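Local coordinates for protein mannosephosphate isomerase, putative (Archaeoglobus fulgidus, PDB 1ZX5) that probably interconverts mannose 6-phosphate and fructose 6-phosphate as a zinc-dependent type 1 isomerase of the cupin superfamily, at residues 85-90 / 184-189; 118-123 / 228-233; 254-259 / 288-293. One frame throughout, in Å; residues are numbered along the deposited sequence. Where two conformers were deposited one is given.

Contact 1 of 3, residues 85-90 / 184-189; sequences ILVRLI and LEVSSN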
loop_
_atom_site.group_PDB
_atom_site.type_symbol
_atom_site.label_atom_id
_atom_site.label_comp_id
_atom_site.label_asym_id
_atom_site.label_seq_id
_atom_site.Cartn_x
_atom_site.Cartn_y
_atom_site.Cartn_z
ATOM N N ILE A 85 8.603 3.851 -1.322
ATOM C CA ILE A 85 7.245 3.352 -1.115
ATOM C C ILE A 85 6.902 3.062 0.344
ATOM O O ILE A 85 7.787 2.904 1.198
ATOM C CB ILE A 85 6.934 2.051 -1.976
ATOM C CG1 ILE A 85 7.897 0.901 -1.629
ATOM C CG2 ILE A 85 6.947 2.351 -3.494
ATOM C CD1 ILE A 85 7.530 -0.470 -2.295
ATOM N N LEU A 86 5.600 2.963 0.605
ATOM C CA LEU A 86 5.099 2.457 1.868
ATOM C C LEU A 86 4.052 1.389 1.556
ATOM O O LEU A 86 3.127 1.621 0.765
ATOM C CB LEU A 86 4.492 3.593 2.717
ATOM C CG LEU A 86 3.749 3.218 4.013
ATOM C CD1 LEU A 86 4.626 2.434 4.999
ATOM C CD2 LEU A 86 3.215 4.461 4.691
ATOM N N VAL A 87 4.207 0.219 2.172
ATOM C CA VAL A 87 3.310 -0.897 1.939
ATOM C C VAL A 87 2.527 -1.152 3.211
ATOM O O VAL A 87 3.114 -1.329 4.279
ATOM C CB VAL A 87 4.084 -2.191 1.507
ATOM C CG1 VAL A 87 3.124 -3.327 1.261
ATOM C CG2 VAL A 87 4.922 -1.930 0.255
ATOM N N ARG A 88 1.200 -1.169 3.088
ATOM C CA ARG A 88 0.324 -1.355 4.225
ATOM C C ARG A 88 -0.812 -2.318 3.930
ATOM O O ARG A 88 -1.464 -2.195 2.895
ATOM C CB ARG A 88 -0.299 -0.024 4.617
ATOM C CG ARG A 88 0.698 0.991 5.096
ATOM C CD ARG A 88 -0.019 2.192 5.627
ATOM N NE ARG A 88 -0.462 3.092 4.576
ATOM C CZ ARG A 88 -1.196 4.178 4.801
ATOM N NH1 ARG A 88 -1.591 4.484 6.039
ATOM N NH2 ARG A 88 -1.542 4.960 3.788
ATOM N N LEU A 89 -1.041 -3.267 4.841
ATOM C CA LEU A 89 -2.324 -3.948 4.925
ATOM C C LEU A 89 -3.279 -3.017 5.659
ATOM O O LEU A 89 -2.903 -2.434 6.692
ATOM C CB LEU A 89 -2.208 -5.287 5.672
ATOM C CG LEU A 89 -1.287 -6.343 5.046
ATOM C CD1 LEU A 89 -1.174 -7.551 5.968
ATOM C CD2 LEU A 89 -1.800 -6.734 3.660
ATOM N N ILE A 90 -4.493 -2.871 5.120
ATOM C CA ILE A 90 -5.524 -1.983 5.692
ATOM C C ILE A 90 -6.819 -2.767 5.872
ATOM O O ILE A 90 -7.320 -3.376 4.930
ATOM C CB ILE A 90 -5.825 -0.753 4.774
ATOM C CG1 ILE A 90 -4.558 0.056 4.451
ATOM C CG2 ILE A 90 -6.994 0.122 5.340
ATOM C CD1 ILE A 90 -4.048 0.905 5.566
ATOM N N LEU A 184 -4.516 -4.342 0.392
ATOM C CA LEU A 184 -3.101 -4.045 0.390
ATOM C C LEU A 184 -2.933 -2.719 -0.345
ATOM O O LEU A 184 -3.333 -2.603 -1.510
ATOM C CB LEU A 184 -2.358 -5.164 -0.344
ATOM C CG LEU A 184 -0.846 -5.020 -0.595
ATOM C CD1 LEU A 184 -0.085 -4.962 0.727
ATOM C CD2 LEU A 184 -0.336 -6.168 -1.433
ATOM N N GLU A 185 -2.338 -1.725 0.316
ATOM C CA GLU A 185 -2.143 -0.398 -0.291
ATOM C C GLU A 185 -0.659 -0.056 -0.442
ATOM O O GLU A 185 0.049 0.149 0.551
ATOM C CB GLU A 185 -2.898 0.704 0.504
ATOM C CG GLU A 185 -4.412 0.477 0.566
ATOM C CD GLU A 185 -5.226 1.604 1.207
ATOM O OE1 GLU A 185 -4.715 2.738 1.382
ATOM O OE2 GLU A 185 -6.410 1.340 1.523
ATOM N N VAL A 186 -0.191 -0.001 -1.687
ATOM C CA VAL A 186 1.181 0.375 -1.971
ATOM C C VAL A 186 1.141 1.841 -2.380
ATOM O O VAL A 186 0.482 2.197 -3.364
ATOM C CB VAL A 186 1.814 -0.490 -3.100
ATOM C CG1 VAL A 186 3.291 -0.110 -3.296
ATOM C CG2 VAL A 186 1.668 -1.969 -2.782
ATOM N N SER A 187 1.826 2.701 -1.622
ATOM C CA SER A 187 1.837 4.121 -1.942
ATOM C C SER A 187 3.245 4.693 -1.940
ATOM O O SER A 187 4.200 4.001 -1.602
ATOM C CB SER A 187 0.967 4.894 -0.963
ATOM O OG SER A 187 1.521 4.855 0.347
ATOM N N SER A 188 3.358 5.960 -2.342
ATOM C CA SER A 188 4.532 6.777 -2.033
ATOM C C SER A 188 4.848 6.646 -0.548
ATOM O O SER A 188 3.972 6.316 0.265
ATOM C CB SER A 188 4.261 8.252 -2.341
ATOM O OG SER A 188 3.654 8.401 -3.616
ATOM N N ASN A 189 6.102 6.907 -0.198
ATOM C CA ASN A 189 6.506 6.894 1.193
ATOM C C ASN A 189 6.052 8.186 1.893
ATOM O O ASN A 189 6.864 9.044 2.245
ATOM C CB ASN A 189 8.024 6.687 1.316
ATOM C CG ASN A 189 8.454 6.473 2.751
ATOM O OD1 ASN A 189 7.649 6.043 3.591
ATOM N ND2 ASN A 189 9.716 6.778 3.049
HETATM O O HOH W 1 8.189 3.246 3.900
HETATM O O HOH W 2 0.553 2.601 1.727
#
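Leu184 pushes its CD1 methyl into a shallow hollow on the neighbouring strand, walled by Val87 and Leu89. CG stands anti to the backbone N (chi1 175°), and the side chain crosses both partners at a slant. CD1 lies 3.6 Å from Val87 CG1 and 3.8 Å from Leu89 CD2, while the carbonyl oxygen of Arg88 lies near the same methyl. Farther along this face, Val87 CG2 meets Val186 CG1 more loosely, at 4.3 Å. The strands run antiparallel, and two pairs of backbone hydrogen bonds, Leu86 with Ser187 and Arg88 with Glu185, hold the register that matches bump to hollow.

The opposite face, bearing Leu86, Arg88, Glu185 and Ser187, is mixed, and a water fills the dip between its side chains. Water 2 donates to Glu185 O and to Ser187 OG, the latter at 2.8 Å, and accepts from Arg88 NE at 3.1 Å. Ser187 OG, set between the backbone N and the carbonyl carbon (chi1 66°), itself donates to Ser188 O over 2.9 Å. An alanine at Ser187 would probably leave this water without one of its holders and Ser188 O without its hydroxyl donor. Glu185, extended beyond CG in one of its two conformers, crosses Ile90 at about a right angle, its CD 3.7 Å from Ile90 CG1. Ile90 arches its CD1 4.0 Å above the guanidinium plane of Arg88, offset toward the rim. That guanidinium has its salt bridge with Glu38 through NH1, whereas Glu185 is near it by charge alone.

Both strands are interior members of the six-stranded antiparallel sheet: 85-92 has 36-41 on its other side, and 181-188 has 119-123. Strands 230-237 and 291-298 of the cupin-domain sheet pack against the Val87, Leu184 and Val186 face.

Contact 2 of 3, residues 118-123 / 228-233; sequences ESAWLV and ENFGLE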
loop_
_atom_site.group_PDB
_atom_site.type_symbol
_atom_site.label_atom_id
_atom_site.label_comp_id
_atom_site.label_asym_id
_atom_site.label_seq_id
_atom_site.Cartn_x
_atom_site.Cartn_y
_atom_site.Cartn_z
ATOM N N GLU A 118 0.658 8.952 -4.323
ATOM C CA GLU A 118 -0.108 8.145 -5.280
ATOM C C GLU A 118 -0.141 6.730 -4.714
ATOM O O GLU A 118 0.797 6.320 -4.031
ATOM C CB GLU A 118 0.551 8.151 -6.662
ATOM C CG GLU A 118 2.017 7.647 -6.648
ATOM C CD GLU A 118 2.683 7.582 -8.041
ATOM O OE1 GLU A 118 2.064 8.039 -9.041
ATOM O OE2 GLU A 118 3.836 7.072 -8.121
ATOM N N SER A 119 -1.208 5.984 -4.977
ATOM C CA SER A 119 -1.293 4.625 -4.460
ATOM C C SER A 119 -2.012 3.628 -5.357
ATOM O O SER A 119 -2.876 3.983 -6.172
ATOM C CB SER A 119 -1.913 4.618 -3.064
ATOM O OG SER A 119 -3.230 5.085 -3.135
ATOM N N ALA A 120 -1.607 2.372 -5.206
ATOM C CA ALA A 120 -2.221 1.252 -5.866
ATOM C C ALA A 120 -2.811 0.340 -4.778
ATOM O O ALA A 120 -2.162 0.035 -3.778
ATOM C CB ALA A 120 -1.193 0.521 -6.726
ATOM N N TRP A 121 -4.054 -0.075 -4.982
ATOM C CA TRP A 121 -4.806 -0.871 -4.015
ATOM C C TRP A 121 -5.039 -2.243 -4.601
ATOM O O TRP A 121 -5.367 -2.363 -5.775
ATOM C CB TRP A 121 -6.180 -0.240 -3.783
ATOM C CG TRP A 121 -6.216 0.997 -2.936
ATOM C CD1 TRP A 121 -5.166 1.801 -2.581
ATOM C CD2 TRP A 121 -7.387 1.586 -2.356
ATOM N NE1 TRP A 121 -5.607 2.837 -1.794
ATOM C CE2 TRP A 121 -6.969 2.729 -1.639
ATOM C CE3 TRP A 121 -8.758 1.256 -2.376
ATOM C CZ2 TRP A 121 -7.876 3.555 -0.946
ATOM C CZ3 TRP A 121 -9.663 2.077 -1.681
ATOM C CH2 TRP A 121 -9.217 3.209 -0.977
ATOM N N LEU A 122 -4.848 -3.271 -3.780
ATOM C CA LEU A 122 -5.245 -4.634 -4.100
ATOM C C LEU A 122 -6.178 -5.102 -2.989
ATOM O O LEU A 122 -5.800 -5.186 -1.820
ATOM C CB LEU A 122 -4.037 -5.569 -4.222
ATOM C CG LEU A 122 -4.363 -7.029 -4.589
ATOM C CD1 LEU A 122 -4.807 -7.184 -6.064
ATOM C CD2 LEU A 122 -3.177 -7.946 -4.267
ATOM N N VAL A 123 -7.403 -5.397 -3.380
ATOM C CA VAL A 123 -8.480 -5.720 -2.463
ATOM C C VAL A 123 -8.507 -7.242 -2.262
ATOM O O VAL A 123 -8.178 -7.990 -3.176
ATOM C CB VAL A 123 -9.801 -5.174 -3.083
ATOM C CG1 VAL A 123 -11.028 -5.848 -2.531
ATOM C CG2 VAL A 123 -9.870 -3.633 -2.967
ATOM N N GLU A 228 3.448 5.376 -12.095
ATOM C CA GLU A 228 4.662 5.514 -12.906
ATOM C C GLU A 228 5.904 5.117 -12.117
ATOM O O GLU A 228 6.977 4.963 -12.688
ATOM C CB GLU A 228 4.814 6.926 -13.506
ATOM C CG GLU A 228 3.935 7.216 -14.763
ATOM C CD GLU A 228 4.388 6.459 -16.031
ATOM O OE1 GLU A 228 4.896 7.120 -16.969
ATOM O OE2 GLU A 228 4.239 5.208 -16.104
ATOM N N ASN A 229 5.750 4.931 -10.809
ATOM C CA ASN A 229 6.894 4.697 -9.931
ATOM C C ASN A 229 6.999 3.286 -9.359
ATOM O O ASN A 229 8.069 2.870 -8.919
ATOM C CB ASN A 229 6.892 5.716 -8.797
ATOM C CG ASN A 229 7.175 7.130 -9.285
ATOM O OD1 ASN A 229 6.417 8.057 -9.005
ATOM N ND2 ASN A 229 8.256 7.295 -10.017
ATOM N N PHE A 230 5.881 2.572 -9.351
ATOM C CA PHE A 230 5.816 1.246 -8.759
ATOM C C PHE A 230 4.579 0.486 -9.244
ATOM O O PHE A 230 3.646 1.073 -9.792
ATOM C CB PHE A 230 5.842 1.329 -7.217
ATOM C CG PHE A 230 4.745 2.171 -6.628
ATOM C CD1 PHE A 230 3.459 1.647 -6.437
ATOM C CD2 PHE A 230 4.989 3.498 -6.252
ATOM C CE1 PHE A 230 2.447 2.431 -5.885
ATOM C CE2 PHE A 230 3.980 4.286 -5.701
ATOM C CZ PHE A 230 2.715 3.746 -5.515
ATOM N N GLY A 231 4.573 -0.822 -9.031
ATOM C CA GLY A 231 3.408 -1.619 -9.369
ATOM C C GLY A 231 3.325 -2.844 -8.492
ATOM O O GLY A 231 4.197 -3.094 -7.659
ATOM N N LEU A 232 2.269 -3.614 -8.707
ATOM C CA LEU A 232 2.028 -4.854 -7.992
ATOM C C LEU A 232 1.339 -5.813 -8.962
ATOM O O LEU A 232 0.587 -5.379 -9.840
ATOM C CB LEU A 232 1.159 -4.604 -6.747
ATOM C CG LEU A 232 -0.293 -4.133 -6.940
ATOM C CD1 LEU A 232 -1.244 -5.319 -7.156
ATOM C CD2 LEU A 232 -0.748 -3.313 -5.727
ATOM N N GLU A 233 1.612 -7.105 -8.811
ATOM C CA GLU A 233 0.921 -8.144 -9.585
ATOM C C GLU A 233 0.726 -9.359 -8.709
ATOM O O GLU A 233 1.574 -9.665 -7.872
ATOM C CB GLU A 233 1.705 -8.541 -10.843
ATOM C CG GLU A 233 3.137 -9.020 -10.556
ATOM C CD GLU A 233 3.862 -9.531 -11.785
ATOM O OE1 GLU A 233 3.277 -9.493 -12.888
ATOM O OE2 GLU A 233 5.015 -10.002 -11.645
#
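Phe230 reaches across to Glu118 and Ala120, bridging two sheets that share no clear hydrogen bond at this point. From CB, the first torsion sets CG between the backbone N and the carbonyl carbon (chi1 57°), and the ring then extends toward the strand opposite. On one flank, CD2 has Glu118 OE2 at the limit of contact, 4.2 Å away; beyond it CE2 lies 3.7 Å from Glu118 OE2 and 4.0 Å from Glu118 CG. On the other flank CE1 meets the backbone N of Ala120 and, at 4.2 Å, its CB. CZ, the tip, approaches Glu118 O to 3.5 Å, with the oxygen in the ring plane. Here the electropositive hydrogen rim of the ring would probably be drawn to the carbonyl. Glu118 and the ring meet tip to tip, the carboxylate plane turned 88° from the ring. OE2 of Glu118 also makes a weak hydrogen bond with Thr227.

Two residues on, Leu232 splits its two methyls between neighbours: CD2 touches Ala120 CB at 4.0 Å, and CD1 touches Leu122 CB at 4.1 Å. The strand segments run nearly parallel, 10° apart in direction, yet their axes stay 8.0 Å from each other. Such a spacing marks facing sheets joined through side chains.

Strand 119-123 lies between 181-188 and 167-170 in the six-stranded sheet, and 230-237 between 224-226 and 291-298 in the five-stranded one. Between these two sheets, Phe230 also touches Val186 and Ile85 of the six-stranded one.

Contact 3 of 3, residues 254-259 / 288-293; sequences AAEGYF and SERGKI. With EDO (1,2-ethanediol), chain C; ACY (acetic acid), chain E.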
loop_
_atom_site.group_PDB
_atom_site.type_symbol
_atom_site.label_atom_id
_atom_site.label_comp_id
_atom_site.label_asym_id
_atom_site.label_seq_id
_atom_site.Cartn_x
_atom_site.Cartn_y
_atom_site.Cartn_z
ATOM N N ALA A 254 2.414 -12.774 0.844
ATOM C CA ALA A 254 1.714 -14.057 0.702
ATOM C C ALA A 254 0.222 -13.879 0.975
ATOM O O ALA A 254 -0.194 -13.770 2.122
ATOM C CB ALA A 254 2.326 -15.121 1.643
ATOM N N ALA A 255 -0.569 -13.818 -0.082
ATOM C CA ALA A 255 -2.006 -13.571 0.044
ATOM C C ALA A 255 -2.797 -14.833 0.387
ATOM O O ALA A 255 -3.724 -14.777 1.190
ATOM C CB ALA A 255 -2.555 -12.935 -1.240
ATOM N N GLU A 256 -2.446 -15.949 -0.257
ATOM C CA GLU A 256 -3.055 -17.262 -0.013
ATOM C C GLU A 256 -1.991 -18.330 -0.142
ATOM O O GLU A 256 -1.220 -18.324 -1.097
ATOM C CB GLU A 256 -4.158 -17.589 -1.048
ATOM C CG GLU A 256 -5.423 -16.749 -0.923
ATOM C CD GLU A 256 -6.381 -16.929 -2.102
ATOM O OE1 GLU A 256 -6.436 -18.043 -2.683
ATOM O OE2 GLU A 256 -7.082 -15.950 -2.444
ATOM N N GLY A 257 -1.962 -19.251 0.818
ATOM C CA GLY A 257 -1.144 -20.447 0.719
ATOM C C GLY A 257 0.161 -20.322 1.470
ATOM O O GLY A 257 0.462 -19.283 2.052
ATOM N N TYR A 258 0.942 -21.394 1.434
ATOM C CA TYR A 258 2.240 -21.458 2.084
ATOM C C TYR A 258 3.301 -21.598 0.993
ATOM O O TYR A 258 3.114 -22.364 0.061
ATOM C CB TYR A 258 2.262 -22.678 3.010
ATOM C CG TYR A 258 3.638 -23.017 3.547
ATOM C CD1 TYR A 258 4.247 -22.199 4.499
ATOM C CD2 TYR A 258 4.332 -24.141 3.091
ATOM C CE1 TYR A 258 5.506 -22.486 4.993
ATOM C CE2 TYR A 258 5.602 -24.442 3.589
ATOM C CZ TYR A 258 6.174 -23.609 4.546
ATOM O OH TYR A 258 7.426 -23.882 5.053
ATOM N N PHE A 259 4.404 -20.868 1.118
ATOM C CA PHE A 259 5.445 -20.803 0.069
ATOM C C PHE A 259 6.819 -21.182 0.580
ATOM O O PHE A 259 7.232 -20.703 1.620
ATOM C CB PHE A 259 5.534 -19.377 -0.522
ATOM C CG PHE A 259 4.289 -18.955 -1.230
ATOM C CD1 PHE A 259 4.131 -19.206 -2.597
ATOM C CD2 PHE A 259 3.252 -18.346 -0.526
ATOM C CE1 PHE A 259 2.968 -18.851 -3.253
ATOM C CE2 PHE A 259 2.080 -17.989 -1.183
ATOM C CZ PHE A 259 1.940 -18.246 -2.546
ATOM N N SER A 288 4.447 -23.664 -4.050
ATOM C CA SER A 288 3.206 -23.761 -3.302
ATOM C C SER A 288 2.291 -24.788 -3.952
ATOM O O SER A 288 2.247 -24.903 -5.182
ATOM C CB SER A 288 2.521 -22.389 -3.272
ATOM O OG SER A 288 1.368 -22.407 -2.461
ATOM N N GLU A 289 1.568 -25.545 -3.129
ATOM C CA GLU A 289 0.536 -26.475 -3.631
ATOM C C GLU A 289 -0.457 -25.737 -4.561
ATOM O O GLU A 289 -0.740 -26.182 -5.674
ATOM C CB GLU A 289 -0.222 -27.053 -2.434
ATOM C CG GLU A 289 -1.071 -28.273 -2.731
ATOM C CD GLU A 289 -1.703 -28.839 -1.482
ATOM O OE1 GLU A 289 -1.892 -30.071 -1.402
ATOM O OE2 GLU A 289 -1.988 -28.046 -0.558
ATOM N N ARG A 290 -0.987 -24.619 -4.067
ATOM C CA ARG A 290 -1.782 -23.677 -4.848
ATOM C C ARG A 290 -1.847 -22.429 -4.000
ATOM O O ARG A 290 -2.458 -22.429 -2.930
ATOM C CB ARG A 290 -3.205 -24.189 -5.165
ATOM C CG ARG A 290 -3.977 -23.271 -6.131
ATOM C CD ARG A 290 -5.505 -23.528 -6.155
ATOM N NE ARG A 290 -6.085 -23.495 -4.802
ATOM C CZ ARG A 290 -6.334 -22.396 -4.086
ATOM N NH1 ARG A 290 -6.085 -21.183 -4.582
ATOM N NH2 ARG A 290 -6.841 -22.508 -2.860
ATOM N N GLY A 291 -1.196 -21.373 -4.455
ATOM C CA GLY A 291 -1.153 -20.145 -3.691
ATOM C C GLY A 291 -1.166 -18.913 -4.568
ATOM O O GLY A 291 -1.074 -19.004 -5.803
ATOM N N LYS A 292 -1.296 -17.764 -3.921
ATOM C CA LYS A 292 -1.250 -16.469 -4.591
ATOM C C LYS A 292 -0.286 -15.592 -3.848
ATOM O O LYS A 292 -0.428 -15.379 -2.640
ATOM C CB LYS A 292 -2.638 -15.813 -4.659
ATOM C CG LYS A 292 -3.629 -16.656 -5.449
ATOM C CD LYS A 292 -4.924 -15.936 -5.672
ATOM C CE LYS A 292 -6.010 -16.917 -6.088
ATOM N NZ LYS A 292 -5.818 -17.351 -7.488
ATOM N N ILE A 293 0.724 -15.118 -4.563
ATOM C CA ILE A 293 1.745 -14.283 -3.958
ATOM C C ILE A 293 1.740 -12.957 -4.727
ATOM O O ILE A 293 1.650 -12.943 -5.950
ATOM C CB ILE A 293 3.139 -15.022 -3.936
ATOM C CG1 ILE A 293 4.158 -14.287 -3.042
ATOM C CG2 ILE A 293 3.679 -15.294 -5.368
ATOM C CD1 ILE A 293 5.372 -15.151 -2.664
HETATM C C1 EDO C . -6.230 -12.686 2.053
HETATM O O1 EDO C . -6.985 -12.727 3.281
HETATM C C2 EDO C . -5.025 -11.749 2.212
HETATM O O2 EDO C . -3.935 -12.431 2.835
HETATM C C ACY E . -5.861 -13.764 -9.253
HETATM O O ACY E . -6.607 -14.524 -8.600
HETATM O OXT ACY E . -4.717 -14.078 -9.654
HETATM C CH3 ACY E . -6.379 -12.407 -9.586
HETATM O O HOH W 3 1.850 -25.045 -0.124
#
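The ring of Phe259 is gripped between Ile293 and Ser288, one on each face. Ile293 CD1 stands 4.1 Å above the plane, over the centre, and CB of the same residue makes a CH-pi contact with that face. Ser288 OG lies on the opposite side, offset toward the rim, and donates to Tyr258 O at 3.1 Å from above the carbonyl plane. At the edge, Lys292 N sits in the ring plane, 3.5 Å from CZ. A CB on Gly291 would run into Phe259 CZ and also into Glu256 O.

On the face bearing Glu256 and Lys292 these two lie side by side, pointing the same way, with Lys292 CE 3.6 Å from Glu256 OE1. A bend at the last torsion (chi4 -74°) turns Lys292 NZ to a salt bridge with Asp236 and a hydrogen bond to an acetic acid molecule, probably from the crystallisation liquor.

Lys292 O accepts from both Ala255 N and Glu256 N, the mark of a classic beta bulge. The Glu256 carboxylate is divided, OE2 hydrogen-bonded to Tyr165 and OE1 in a long, in-plane salt bridge to Arg290 NH1, so the neighbouring Glu256 and Lys292 charges, 4.9 Å apart from OE1 to NZ, would probably interact only at long range.

How the contacts relate
Contacts 1 and 2 are neighbours, their centres 8 Å apart, and are joined by strands 181-188 and 119-123, which lie side by side in the six-stranded sheet. Along the chain their segments alternate: 85-90, 118-123, 184-189, then 228-233. Contact 3 follows both, about 20 Å from the centre of contact 2 and 21 Å from that of contact 1, without touching either. Contact 1 pairs two interior strands near the centre of the chain, and contact 2 is where the catalytic and cupin family regions meet. Contact 3 pairs 250-256 with 291-298, the neighbour of 230-237 in the five-stranded sheet, where the chain passes to and from the four-stranded sheet of 259-262 and 283-288.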